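Local coordinates for methionine-binding lipoprotein MetQ (Bacillus subtilis subsp. subtilis, PDB 4GOT) that binds methionine and probably hands it to the membrane permease of the MetNPQ ABC importer, as its solute-binding lipoprotein, at residues Leu78-Leu86 and Ile220-His228; Val179-Lys190 and Lys238-Pro246. All coordinates share one frame; numbering follows the deposited sequence. Where two conformers were deposited one is given.

Interaction 1 of 2, residues Leu78-Leu86 and Ile220-His228; sequences LVNAGAVHL and IKALMEVLH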
ATOM      1  N   LEU A  78      -2.367  18.146  -1.924  1.00 29.62           N
ATOM      2  CA  LEU A  78      -1.869  17.107  -2.803  1.00 29.87           C
ATOM      3  C   LEU A  78      -3.005  16.596  -3.678  1.00 28.71           C
ATOM      4  O   LEU A  78      -4.179  16.776  -3.342  1.00 30.19           O
ATOM      5  CB  LEU A  78      -1.257  15.978  -1.978  1.00 29.27           C
ATOM      6  CG  LEU A  78      -0.143  16.446  -1.029  1.00 29.70           C
ATOM      7  CD1 LEU A  78       0.439  15.268  -0.267  1.00 27.80           C
ATOM      8  CD2 LEU A  78       0.906  17.177  -1.838  1.00 29.97           C
ATOM      9  N   VAL A  79      -2.645  15.975  -4.795  1.00 28.77           N
ATOM     10  CA  VAL A  79      -3.622  15.405  -5.737  0.50 28.79           C
ATOM     11  C   VAL A  79      -3.114  14.055  -6.255  1.00 27.57           C
ATOM     12  O   VAL A  79      -1.882  13.825  -6.368  1.00 25.80           O
ATOM     13  CB  VAL A  79      -3.915  16.365  -6.938  0.50 30.36           C
ATOM     14  CG1 VAL A  79      -4.713  17.594  -6.493  0.50 30.19           C
ATOM     15  CG2 VAL A  79      -2.625  16.784  -7.643  0.50 30.55           C
ATOM     16  N   ASN A  80      -4.060  13.166  -6.557  1.00 29.11           N
ATOM     17  CA  ASN A  80      -3.804  11.901  -7.252  1.00 27.61           C
ATOM     18  C   ASN A  80      -3.522  12.215  -8.731  1.00 28.37           C
ATOM     19  O   ASN A  80      -4.390  12.740  -9.418  1.00 32.77           O
ATOM     20  CB  ASN A  80      -5.071  11.068  -7.123  1.00 30.84           C
ATOM     21  CG  ASN A  80      -5.040   9.794  -7.906  1.00 30.10           C
ATOM     22  OD1 ASN A  80      -3.985   9.317  -8.322  1.00 30.47           O
ATOM     23  ND2 ASN A  80      -6.211   9.201  -8.082  1.00 32.02           N
ATOM     24  N   ALA A  81      -2.336  11.891  -9.224  1.00 25.79           N
ATOM     25  CA  ALA A  81      -2.020  12.033 -10.628  1.00 26.71           C
ATOM     26  C   ALA A  81      -2.475  10.791 -11.425  1.00 28.29           C
ATOM     27  O   ALA A  81      -2.513  10.864 -12.644  1.00 32.79           O
ATOM     28  CB  ALA A  81      -0.527  12.253 -10.841  1.00 24.06           C
ATOM     29  N   GLY A  82      -2.784   9.672 -10.755  1.00 30.47           N
ATOM     30  CA  GLY A  82      -3.253   8.440 -11.426  1.00 29.14           C
ATOM     31  C   GLY A  82      -2.784   7.140 -10.751  1.00 27.27           C
ATOM     32  O   GLY A  82      -1.657   7.042 -10.235  1.00 24.02           O
ATOM     33  N   ALA A  83      -3.659   6.135 -10.786  1.00 25.91           N
ATOM     34  CA  ALA A  83      -3.360   4.780 -10.272  1.00 25.72           C
ATOM     35  C   ALA A  83      -2.386   3.997 -11.215  1.00 24.98           C
ATOM     36  O   ALA A  83      -2.372   4.212 -12.427  1.00 29.13           O
ATOM     37  CB  ALA A  83      -4.687   4.020 -10.051  1.00 23.98           C
ATOM     38  N   VAL A  84      -1.578   3.110 -10.645  1.00 25.02           N
ATOM     39  CA  VAL A  84      -0.544   2.327 -11.354  1.00 26.20           C
ATOM     40  C   VAL A  84      -0.698   0.802 -11.157  1.00 27.99           C
ATOM     41  O   VAL A  84      -0.624   0.040 -12.139  1.00 27.45           O
ATOM     42  CB  VAL A  84       0.886   2.719 -10.933  1.00 24.92           C
ATOM     43  CG1 VAL A  84       1.925   1.997 -11.790  1.00 25.33           C
ATOM     44  CG2 VAL A  84       1.074   4.223 -11.006  1.00 25.21           C
ATOM     45  N   HIS A  85      -0.885   0.397  -9.891  1.00 28.73           N
ATOM     46  CA  HIS A  85      -0.832  -0.993  -9.443  1.00 29.22           C
ATOM     47  C   HIS A  85      -1.597  -1.196  -8.113  1.00 31.29           C
ATOM     48  O   HIS A  85      -1.746  -0.292  -7.286  1.00 26.94           O
ATOM     49  CB  HIS A  85       0.633  -1.498  -9.329  1.00 29.49           C
ATOM     50  CG  HIS A  85       1.318  -1.171  -8.037  1.00 27.71           C
ATOM     51  ND1 HIS A  85       2.334  -0.236  -7.940  1.00 27.61           N
ATOM     52  CD2 HIS A  85       1.190  -1.703  -6.798  1.00 27.76           C
ATOM     53  CE1 HIS A  85       2.759  -0.173  -6.696  1.00 26.68           C
ATOM     54  NE2 HIS A  85       2.088  -1.057  -5.984  1.00 27.24           N
ATOM     55  N   LEU A  86      -2.027  -2.432  -7.929  1.00 29.48           N
ATOM     56  CA  LEU A  86      -2.672  -2.935  -6.719  1.00 30.58           C
ATOM     57  C   LEU A  86      -1.751  -3.976  -5.993  1.00 30.73           C
ATOM     58  O   LEU A  86      -1.060  -4.817  -6.631  1.00 32.33           O
ATOM     59  CB  LEU A  86      -4.042  -3.576  -7.131  1.00 30.34           C
ATOM     60  CG  LEU A  86      -4.963  -4.121  -6.006  1.00 32.51           C
ATOM     61  CD1 LEU A  86      -5.307  -3.039  -4.980  1.00 27.92           C
ATOM     62  CD2 LEU A  86      -6.233  -4.799  -6.555  1.00 30.43           C
ATOM     63  N   ILE A 220       4.795  14.954 -15.505  1.00 32.87           N
ATOM     64  CA  ILE A 220       3.933  14.000 -14.808  1.00 32.03           C
ATOM     65  C   ILE A 220       3.133  13.144 -15.812  1.00 30.48           C
ATOM     66  O   ILE A 220       2.997  11.946 -15.597  1.00 29.61           O
ATOM     67  CB  ILE A 220       2.984  14.708 -13.806  1.00 31.47           C
ATOM     68  CG1 ILE A 220       3.818  15.414 -12.711  1.00 34.64           C
ATOM     69  CG2 ILE A 220       1.987  13.735 -13.182  1.00 28.99           C
ATOM     70  CD1 ILE A 220       4.872  14.572 -12.013  1.00 32.51           C
ATOM     71  N   LYS A 221       2.672  13.758 -16.896  1.00 31.06           N
ATOM     72  CA  LYS A 221       2.042  13.045 -18.005  1.00 33.35           C
ATOM     73  C   LYS A 221       2.988  12.038 -18.651  1.00 33.36           C
ATOM     74  O   LYS A 221       2.581  10.941 -18.960  1.00 28.30           O
ATOM     75  CB  LYS A 221       1.491  14.051 -19.013  1.00 37.45           C
ATOM     76  CG  LYS A 221       0.238  14.753 -18.479  1.00 45.17           C
ATOM     77  CD  LYS A 221      -0.727  13.737 -17.837  1.00 52.37           C
ATOM     78  CE  LYS A 221      -2.127  14.263 -17.507  1.00 60.09           C
ATOM     79  NZ  LYS A 221      -2.871  14.861 -18.650  1.00 67.05           N
ATOM     80  N   ALA A 222       4.262  12.417 -18.799  1.00 33.62           N
ATOM     81  CA  ALA A 222       5.301  11.530 -19.313  1.00 33.57           C
ATOM     82  C   ALA A 222       5.532  10.326 -18.387  1.00 31.14           C
ATOM     83  O   ALA A 222       5.679   9.196 -18.863  1.00 31.57           O
ATOM     84  CB  ALA A 222       6.615  12.309 -19.519  1.00 31.55           C
ATOM     85  N   LEU A 223       5.576  10.572 -17.076  1.00 30.97           N
ATOM     86  CA  LEU A 223       5.707   9.514 -16.060  1.00 29.86           C
ATOM     87  C   LEU A 223       4.486   8.556 -16.098  1.00 31.22           C
ATOM     88  O   LEU A 223       4.677   7.343 -16.192  1.00 29.39           O
ATOM     89  CB  LEU A 223       5.924  10.132 -14.671  1.00 31.44           C
ATOM     90  CG  LEU A 223       6.048   9.147 -13.494  1.00 30.50           C
ATOM     91  CD1 LEU A 223       7.323   8.310 -13.558  1.00 27.95           C
ATOM     92  CD2 LEU A 223       5.889   9.893 -12.178  1.00 30.26           C
HETATM   93  N   MSE A 224       3.262   9.098 -16.086  1.00 28.23           N
HETATM   94  CA  MSE A 224       2.050   8.282 -16.139  0.60 28.57           C
HETATM   95  C   MSE A 224       2.027   7.426 -17.383  1.00 28.49           C
HETATM   96  O   MSE A 224       1.657   6.275 -17.321  1.00 29.37           O
HETATM   97  CB  MSE A 224       0.783   9.151 -16.092  0.60 30.90           C
HETATM   98  CG  MSE A 224       0.608   9.925 -14.795  0.60 32.54           C
HETATM   99 SE   MSE A 224       1.019   8.867 -13.204  0.45 40.32          SE
HETATM  100  CE  MSE A 224      -0.394   7.538 -13.329  0.60 36.83           C
ATOM    101  N   GLU A 225       2.435   8.016 -18.510  1.00 30.28           N
ATOM    102  CA  GLU A 225       2.562   7.323 -19.788  1.00 34.98           C
ATOM    103  C   GLU A 225       3.478   6.100 -19.713  1.00 30.71           C
ATOM    104  O   GLU A 225       3.124   5.023 -20.151  1.00 30.96           O
ATOM    105  CB  GLU A 225       3.076   8.274 -20.869  1.00 39.49           C
ATOM    106  CG  GLU A 225       1.987   9.015 -21.617  1.00 51.48           C
ATOM    107  CD  GLU A 225       2.505   9.853 -22.799  1.00 64.44           C
ATOM    108  OE1 GLU A 225       3.726   9.817 -23.110  1.00 77.30           O
ATOM    109  OE2 GLU A 225       1.684  10.559 -23.426  1.00 61.15           O
ATOM    110  N   VAL A 226       4.691   6.274 -19.216  1.00 28.72           N
ATOM    111  CA  VAL A 226       5.598   5.137 -19.065  0.50 28.64           C
ATOM    112  C   VAL A 226       5.049   4.066 -18.091  1.00 26.99           C
ATOM    113  O   VAL A 226       5.126   2.855 -18.394  1.00 27.76           O
ATOM    114  CB  VAL A 226       7.020   5.574 -18.645  0.50 28.10           C
ATOM    115  CG1 VAL A 226       7.860   4.350 -18.335  0.50 28.36           C
ATOM    116  CG2 VAL A 226       7.667   6.398 -19.759  0.50 28.58           C
ATOM    117  N   LEU A 227       4.466   4.502 -16.972  1.00 24.85           N
ATOM    118  CA  LEU A 227       3.974   3.555 -15.931  1.00 24.99           C
ATOM    119  C   LEU A 227       2.732   2.751 -16.391  1.00 25.95           C
ATOM    120  O   LEU A 227       2.342   1.720 -15.768  1.00 27.40           O
ATOM    121  CB  LEU A 227       3.689   4.257 -14.613  1.00 23.66           C
ATOM    122  CG  LEU A 227       4.854   4.882 -13.876  1.00 23.28           C
ATOM    123  CD1 LEU A 227       4.357   5.698 -12.669  1.00 23.02           C
ATOM    124  CD2 LEU A 227       5.886   3.840 -13.475  1.00 24.48           C
ATOM    125  N   HIS A 228       2.154   3.180 -17.491  1.00 26.59           N
ATOM    126  CA  HIS A 228       1.047   2.392 -18.128  1.00 27.39           C
ATOM    127  C   HIS A 228       1.482   1.725 -19.405  1.00 28.32           C
ATOM    128  O   HIS A 228       0.662   1.121 -20.074  1.00 28.05           O
ATOM    129  CB  HIS A 228      -0.204   3.255 -18.297  1.00 28.09           C
ATOM    130  CG  HIS A 228      -0.833   3.524 -16.988  1.00 27.65           C
ATOM    131  ND1 HIS A 228      -1.707   2.629 -16.409  1.00 28.70           N
ATOM    132  CD2 HIS A 228      -0.588   4.480 -16.052  1.00 28.54           C
ATOM    133  CE1 HIS A 228      -2.000   3.047 -15.182  1.00 29.08           C
ATOM    134  NE2 HIS A 228      -1.325   4.163 -14.938  1.00 25.85           N
TER
HETATM  135  O   HOH W   1       0.391  -0.017 -14.808  1.00 23.17           O
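His228 turns its ring edge-on to the strand and sets NE2 2.7 Å from Ala83 O, near the ring plane; the N-H is bent to 126°, so this hydrogen bond is a weak one. A phenylalanine here would probably leave the Ala83 carbonyl without its imidazole donor and the C-terminal end of 220-228 less firmly tied to the strand. One turn back, selenomethionine Met224, in one of its two modelled conformers, reaches across with CG beside its own backbone N and bends again at chi2 and chi3. That curl carries CE over the backbone of Gly82, 3.4 Å from Gly82 O. The backbone angles of Gly82 by themselves call for glycine, since a CB would press on the preceding carbonyl oxygen. Farther down, Ala81 CB meets the CG2 branch of Ile220 at 3.7 Å. At the other end Val84 and Leu227 cross obliquely, Val84 CG2 lying 4.0 Å from Leu227 CD1, and a water bridges their two carbonyl oxygens. Asn80 OD1 accepts from Gly82 N in an Asx turn. Strand 78-86 and the 220-227 part of helix 218-227 run nearly parallel, 17° apart with axes 9.2 Å from each other. Strand 206-211 pairs with 78-86 in the sheet, while helix 14-29 packs against Leu223, Val226 and Leu227.

Interaction 2 of 2, residues Val179-Lys190 and Lys238-Pro246; sequences VNYAIQNKLNPK and KKYDGAVLP
Apolar packing carries most of this contact, and Ala243 CB is at its middle, facing the ring of Pro189 with CG at 3.8 Å. From helix 179-184, which also carries Asn180 of the selenomethionine pocket, two branched side chains come in beside it. Val179 lays CG1 4.1 Å from Val244 CG2, the two valines crossing at a slant, and both Val179 methyls also lie near Ala243 O. Ile183, whose chain stretches out at chi2 (171°), sends CD1 to within 3.9 Å of Tyr240 CD1, its side chain roughly at right angles to that of the tyrosine. The phenol OH of Tyr240 is hydrogen-bonded to Glu19 of helix 14-29. A second kind of contact sets aliphatic carbon against backbone: Lys190, bent at chi2 and chi3, brings CG to 3.5 Å from Asp241 O and along the peptide between Gly242 and Ala243. That backbone is a type I' turn from Tyr240 to Ala243, closed by its own hydrogen bond from Ala243 N to Tyr240 O, and the positive phi of Gly242 suits glycine. With methyls, a proline ring and a lysine stem doing the touching, the two segments are held by shape and burial.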
ATOM      1  N   VAL A 179       2.018  -5.671   1.124  1.00 23.88           N
ATOM      2  CA  VAL A 179       2.901  -6.344   0.150  1.00 24.35           C
ATOM      3  C   VAL A 179       4.297  -5.665   0.028  1.00 23.73           C
ATOM      4  O   VAL A 179       5.307  -6.349  -0.035  1.00 23.11           O
ATOM      5  CB  VAL A 179       2.251  -6.463  -1.252  1.00 24.91           C
ATOM      6  CG1 VAL A 179       3.270  -7.040  -2.257  1.00 25.23           C
ATOM      7  CG2 VAL A 179       0.935  -7.263  -1.222  1.00 23.50           C
ATOM      8  N   ASN A 180       4.372  -4.343  -0.022  1.00 25.53           N
ATOM      9  CA  ASN A 180       5.697  -3.679  -0.151  1.00 24.95           C
ATOM     10  C   ASN A 180       6.710  -4.042   0.957  1.00 24.72           C
ATOM     11  O   ASN A 180       7.886  -4.340   0.690  1.00 28.29           O
ATOM     12  CB  ASN A 180       5.580  -2.152  -0.275  1.00 23.55           C
ATOM     13  CG  ASN A 180       5.236  -1.443   1.028  1.00 21.14           C
ATOM     14  OD1 ASN A 180       4.057  -1.432   1.458  1.00 19.71           O
ATOM     15  ND2 ASN A 180       6.234  -0.749   1.616  1.00 18.04           N
ATOM     16  N   TYR A 181       6.230  -4.069   2.200  1.00 23.96           N
ATOM     17  CA  TYR A 181       7.065  -4.448   3.340  1.00 22.31           C
ATOM     18  C   TYR A 181       7.234  -5.937   3.456  1.00 22.96           C
ATOM     19  O   TYR A 181       8.313  -6.386   3.854  1.00 25.42           O
ATOM     20  CB  TYR A 181       6.509  -3.839   4.609  1.00 21.99           C
ATOM     21  CG  TYR A 181       6.739  -2.370   4.671  1.00 24.41           C
ATOM     22  CD1 TYR A 181       8.021  -1.842   4.426  1.00 24.32           C
ATOM     23  CD2 TYR A 181       5.701  -1.481   5.020  1.00 24.95           C
ATOM     24  CE1 TYR A 181       8.249  -0.477   4.486  1.00 29.36           C
ATOM     25  CE2 TYR A 181       5.937  -0.119   5.105  1.00 24.10           C
ATOM     26  CZ  TYR A 181       7.204   0.378   4.842  1.00 26.35           C
ATOM     27  OH  TYR A 181       7.458   1.738   4.907  1.00 28.26           O
ATOM     28  N   ALA A 182       6.231  -6.724   2.997  1.00 21.97           N
ATOM     29  CA  ALA A 182       6.420  -8.174   2.908  1.00 22.76           C
ATOM     30  C   ALA A 182       7.544  -8.521   1.963  1.00 23.14           C
ATOM     31  O   ALA A 182       8.411  -9.302   2.300  1.00 24.31           O
ATOM     32  CB  ALA A 182       5.124  -8.863   2.461  1.00 23.34           C
ATOM     33  N   ILE A 183       7.516  -7.979   0.739  1.00 25.58           N
ATOM     34  CA  ILE A 183       8.583  -8.222  -0.258  1.00 25.48           C
ATOM     35  C   ILE A 183       9.941  -7.636   0.199  1.00 25.11           C
ATOM     36  O   ILE A 183      10.956  -8.277  -0.020  1.00 26.18           O
ATOM     37  CB  ILE A 183       8.230  -7.713  -1.685  1.00 26.32           C
ATOM     38  CG1 ILE A 183       7.000  -8.462  -2.237  1.00 27.49           C
ATOM     39  CG2 ILE A 183       9.365  -7.988  -2.688  1.00 26.46           C
ATOM     40  CD1 ILE A 183       6.508  -7.855  -3.518  1.00 27.76           C
ATOM     41  N   GLN A 184       9.924  -6.467   0.851  1.00 23.44           N
ATOM     42  CA  GLN A 184      11.137  -5.853   1.392  1.00 25.27           C
ATOM     43  C   GLN A 184      11.875  -6.755   2.420  1.00 26.93           C
ATOM     44  O   GLN A 184      13.094  -6.790   2.426  1.00 33.46           O
ATOM     45  CB  GLN A 184      10.836  -4.444   1.991  1.00 24.58           C
ATOM     46  CG  GLN A 184      12.131  -3.642   2.293  1.00 25.30           C
ATOM     47  CD  GLN A 184      11.888  -2.179   2.653  1.00 25.29           C
ATOM     48  OE1 GLN A 184      10.832  -1.605   2.352  1.00 26.27           O
ATOM     49  NE2 GLN A 184      12.910  -1.537   3.249  1.00 27.66           N
ATOM     50  N   ASN A 185      11.105  -7.473   3.249  1.00 29.23           N
ATOM     51  CA  ASN A 185      11.547  -8.566   4.126  1.00 32.23           C
ATOM     52  C   ASN A 185      11.788  -9.934   3.424  1.00 31.93           C
ATOM     53  O   ASN A 185      11.949 -10.921   4.091  1.00 32.20           O
ATOM     54  CB  ASN A 185      10.453  -8.789   5.197  1.00 36.09           C
ATOM     55  CG  ASN A 185      10.949  -9.545   6.427  1.00 40.36           C
ATOM     56  OD1 ASN A 185      11.918  -9.143   7.085  1.00 42.45           O
ATOM     57  ND2 ASN A 185      10.260 -10.632   6.768  1.00 33.53           N
ATOM     58  N   LYS A 186      11.758  -9.996   2.102  1.00 32.08           N
ATOM     59  CA  LYS A 186      12.033 -11.241   1.363  1.00 35.49           C
ATOM     60  C   LYS A 186      10.955 -12.330   1.526  1.00 35.85           C
ATOM     61  O   LYS A 186      11.230 -13.523   1.337  1.00 35.95           O
ATOM     62  CB  LYS A 186      13.407 -11.812   1.742  1.00 39.24           C
ATOM     63  CG  LYS A 186      14.546 -10.801   1.711  1.00 43.98           C
ATOM     64  CD  LYS A 186      14.675 -10.109   0.363  1.00 50.71           C
ATOM     65  CE  LYS A 186      16.094  -9.567   0.113  1.00 64.24           C
ATOM     66  NZ  LYS A 186      16.523  -8.479   1.047  1.00 66.00           N
ATOM     67  N   LEU A 187       9.749 -11.920   1.885  1.00 31.91           N
ATOM     68  CA  LEU A 187       8.608 -12.830   1.858  1.00 36.80           C
ATOM     69  C   LEU A 187       8.001 -12.849   0.449  1.00 33.53           C
ATOM     70  O   LEU A 187       8.061 -11.893  -0.284  1.00 31.73           O
ATOM     71  CB  LEU A 187       7.550 -12.412   2.898  1.00 35.86           C
ATOM     72  CG  LEU A 187       7.953 -12.534   4.376  1.00 40.41           C
ATOM     73  CD1 LEU A 187       6.913 -11.845   5.279  1.00 32.59           C
ATOM     74  CD2 LEU A 187       8.161 -14.010   4.730  1.00 36.52           C
ATOM     75  N   ASN A 188       7.388 -13.951   0.093  1.00 38.45           N
ATOM     76  CA  ASN A 188       6.677 -14.043  -1.163  1.00 39.43           C
ATOM     77  C   ASN A 188       5.174 -14.130  -0.823  1.00 37.36           C
ATOM     78  O   ASN A 188       4.696 -15.174  -0.387  1.00 37.64           O
ATOM     79  CB  ASN A 188       7.196 -15.286  -1.909  1.00 43.51           C
ATOM     80  CG  ASN A 188       6.527 -15.500  -3.255  1.00 48.74           C
ATOM     81  OD1 ASN A 188       6.816 -16.483  -3.939  1.00 51.74           O
ATOM     82  ND2 ASN A 188       5.640 -14.594  -3.644  1.00 46.39           N
ATOM     83  N   PRO A 189       4.431 -13.029  -0.978  1.00 37.34           N
ATOM     84  CA  PRO A 189       3.065 -13.027  -0.460  1.00 37.48           C
ATOM     85  C   PRO A 189       2.143 -14.182  -0.960  1.00 39.95           C
ATOM     86  O   PRO A 189       1.434 -14.789  -0.159  1.00 40.86           O
ATOM     87  CB  PRO A 189       2.542 -11.660  -0.886  1.00 35.51           C
ATOM     88  CG  PRO A 189       3.766 -10.801  -0.914  1.00 36.98           C
ATOM     89  CD  PRO A 189       4.846 -11.693  -1.420  1.00 36.14           C
ATOM     90  N   LYS A 190       2.200 -14.541  -2.231  1.00 42.94           N
ATOM     91  CA  LYS A 190       1.313 -15.596  -2.738  1.00 49.35           C
ATOM     92  C   LYS A 190       1.651 -17.027  -2.258  1.00 46.47           C
ATOM     93  O   LYS A 190       0.795 -17.912  -2.320  1.00 60.29           O
ATOM     94  CB  LYS A 190       1.273 -15.572  -4.281  1.00 59.77           C
ATOM     95  CG  LYS A 190       0.706 -14.300  -4.893  1.00 65.67           C
ATOM     96  CD  LYS A 190      -0.758 -14.047  -4.520  1.00 74.23           C
ATOM     97  CE  LYS A 190      -1.726 -14.920  -5.315  1.00 77.29           C
ATOM     98  NZ  LYS A 190      -3.063 -14.970  -4.653  1.00 62.35           N
ATOM     99  N   LYS A 238       5.449 -10.100 -14.313  1.00 39.15           N
ATOM    100  CA  LYS A 238       6.431 -11.194 -14.243  1.00 42.39           C
ATOM    101  C   LYS A 238       7.258 -11.221 -12.948  1.00 42.49           C
ATOM    102  O   LYS A 238       7.465 -12.297 -12.360  1.00 42.12           O
ATOM    103  CB  LYS A 238       7.389 -11.124 -15.434  1.00 45.02           C
ATOM    104  CG  LYS A 238       8.262 -12.355 -15.547  1.00 48.54           C
ATOM    105  CD  LYS A 238       8.826 -12.496 -16.947  1.00 57.94           C
ATOM    106  CE  LYS A 238       9.651 -13.773 -17.101  1.00 62.52           C
ATOM    107  NZ  LYS A 238       8.836 -15.009 -17.297  1.00 63.66           N
ATOM    108  N   LYS A 239       7.735 -10.043 -12.537  1.00 37.66           N
ATOM    109  CA  LYS A 239       8.700  -9.931 -11.440  1.00 38.35           C
ATOM    110  C   LYS A 239       8.141 -10.264 -10.045  1.00 38.59           C
ATOM    111  O   LYS A 239       8.860 -10.843  -9.225  1.00 40.41           O
ATOM    112  CB  LYS A 239       9.363  -8.550 -11.399  1.00 40.22           C
ATOM    113  CG  LYS A 239      10.229  -8.354 -10.156  1.00 42.82           C
ATOM    114  CD  LYS A 239      11.517  -7.574 -10.369  1.00 44.88           C
ATOM    115  CE  LYS A 239      12.414  -7.711  -9.132  1.00 45.73           C
ATOM    116  NZ  LYS A 239      13.485  -6.693  -9.060  1.00 55.60           N
ATOM    117  N   TYR A 240       6.880  -9.918  -9.781  1.00 35.76           N
ATOM    118  CA  TYR A 240       6.314 -10.036  -8.438  1.00 35.88           C
ATOM    119  C   TYR A 240       5.378 -11.217  -8.228  1.00 37.06           C
ATOM    120  O   TYR A 240       4.802 -11.329  -7.151  1.00 34.84           O
ATOM    121  CB  TYR A 240       5.647  -8.721  -8.019  1.00 31.95           C
ATOM    122  CG  TYR A 240       6.649  -7.620  -8.071  1.00 31.28           C
ATOM    123  CD1 TYR A 240       7.749  -7.600  -7.196  1.00 31.11           C
ATOM    124  CD2 TYR A 240       6.572  -6.647  -9.037  1.00 31.55           C
ATOM    125  CE1 TYR A 240       8.704  -6.583  -7.254  1.00 30.86           C
ATOM    126  CE2 TYR A 240       7.517  -5.633  -9.118  1.00 31.55           C
ATOM    127  CZ  TYR A 240       8.583  -5.595  -8.233  1.00 30.31           C
ATOM    128  OH  TYR A 240       9.483  -4.559  -8.386  1.00 31.39           O
ATOM    129  N   ASP A 241       5.272 -12.098  -9.223  1.00 39.95           N
ATOM    130  CA  ASP A 241       4.558 -13.386  -9.108  1.00 46.75           C
ATOM    131  C   ASP A 241       3.125 -13.233  -8.610  1.00 43.45           C
ATOM    132  O   ASP A 241       2.665 -13.992  -7.750  1.00 47.58           O
ATOM    133  CB  ASP A 241       5.318 -14.356  -8.169  1.00 52.65           C
ATOM    134  CG  ASP A 241       6.677 -14.789  -8.723  1.00 59.79           C
ATOM    135  OD1 ASP A 241       6.960 -14.613  -9.936  1.00 65.76           O
ATOM    136  OD2 ASP A 241       7.468 -15.310  -7.921  1.00 60.23           O
ATOM    137  N   GLY A 242       2.422 -12.244  -9.133  1.00 40.93           N
ATOM    138  CA  GLY A 242       1.008 -12.064  -8.789  1.00 38.64           C
ATOM    139  C   GLY A 242       0.771 -11.344  -7.473  1.00 36.38           C
ATOM    140  O   GLY A 242      -0.374 -11.048  -7.151  1.00 36.99           O
ATOM    141  N   ALA A 243       1.835 -11.043  -6.717  1.00 33.10           N
ATOM    142  CA  ALA A 243       1.697 -10.254  -5.458  1.00 32.37           C
ATOM    143  C   ALA A 243       1.350  -8.782  -5.757  1.00 30.85           C
ATOM    144  O   ALA A 243       0.793  -8.049  -4.911  1.00 30.21           O
ATOM    145  CB  ALA A 243       2.982 -10.363  -4.624  1.00 32.50           C
ATOM    146  N   VAL A 244       1.747  -8.333  -6.950  1.00 31.00           N
ATOM    147  CA  VAL A 244       1.541  -6.958  -7.402  1.00 31.01           C
ATOM    148  C   VAL A 244       0.918  -7.060  -8.775  1.00 31.70           C
ATOM    149  O   VAL A 244       1.468  -7.736  -9.627  1.00 34.38           O
ATOM    150  CB  VAL A 244       2.885  -6.184  -7.524  1.00 29.90           C
ATOM    151  CG1 VAL A 244       2.686  -4.718  -7.910  1.00 32.25           C
ATOM    152  CG2 VAL A 244       3.660  -6.283  -6.235  1.00 28.41           C
ATOM    153  N   LEU A 245      -0.149  -6.312  -8.994  1.00 28.02           N
ATOM    154  CA  LEU A 245      -0.934  -6.355 -10.196  1.00 32.70           C
ATOM    155  C   LEU A 245      -1.044  -4.943 -10.814  1.00 29.98           C
ATOM    156  O   LEU A 245      -1.445  -4.000 -10.112  1.00 30.42           O
ATOM    157  CB  LEU A 245      -2.339  -6.855  -9.811  1.00 32.78           C
ATOM    158  CG  LEU A 245      -2.336  -8.154  -8.980  1.00 40.20           C
ATOM    159  CD1 LEU A 245      -3.748  -8.417  -8.457  1.00 48.47           C
ATOM    160  CD2 LEU A 245      -1.793  -9.331  -9.831  1.00 44.53           C
ATOM    161  N   PRO A 246      -0.712  -4.791 -12.118  1.00 29.90           N
ATOM    162  CA  PRO A 246      -0.935  -3.479 -12.782  1.00 31.84           C
ATOM    163  C   PRO A 246      -2.437  -3.163 -12.845  1.00 29.73           C
ATOM    164  O   PRO A 246      -3.210  -4.089 -12.826  1.00 29.29           O
ATOM    165  CB  PRO A 246      -0.331  -3.668 -14.180  1.00 34.16           C
ATOM    166  CG  PRO A 246      -0.132  -5.143 -14.368  1.00 34.59           C
ATOM    167  CD  PRO A 246      -0.253  -5.834 -13.052  1.00 32.74           C
TER

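From the N terminus, strand 78-86 comes first; its partner segment 220-228 arrives after 133 intervening residues, closing the long loop of interaction 1. Within that loop the chain builds the five-strand sheet and reaches 179-190, whose partner, 238-246, starts in the last turn of helix 230-239, so interaction 2 closes a loop of 47 residues. The segments alternate and the contacts cross rather than nest. Interaction 1 fastens a helix to the six-strand sheet; interaction 2 joins helices following strand 174-177 of the other sheet to the chain entering edge strand 245-246. The two sheets form the lobes of a periplasmic-binding-protein fold, with the ligand between them. Leu86 N lies 2.8 Å from Leu245 O, a probable hydrogen bond linking the contacts.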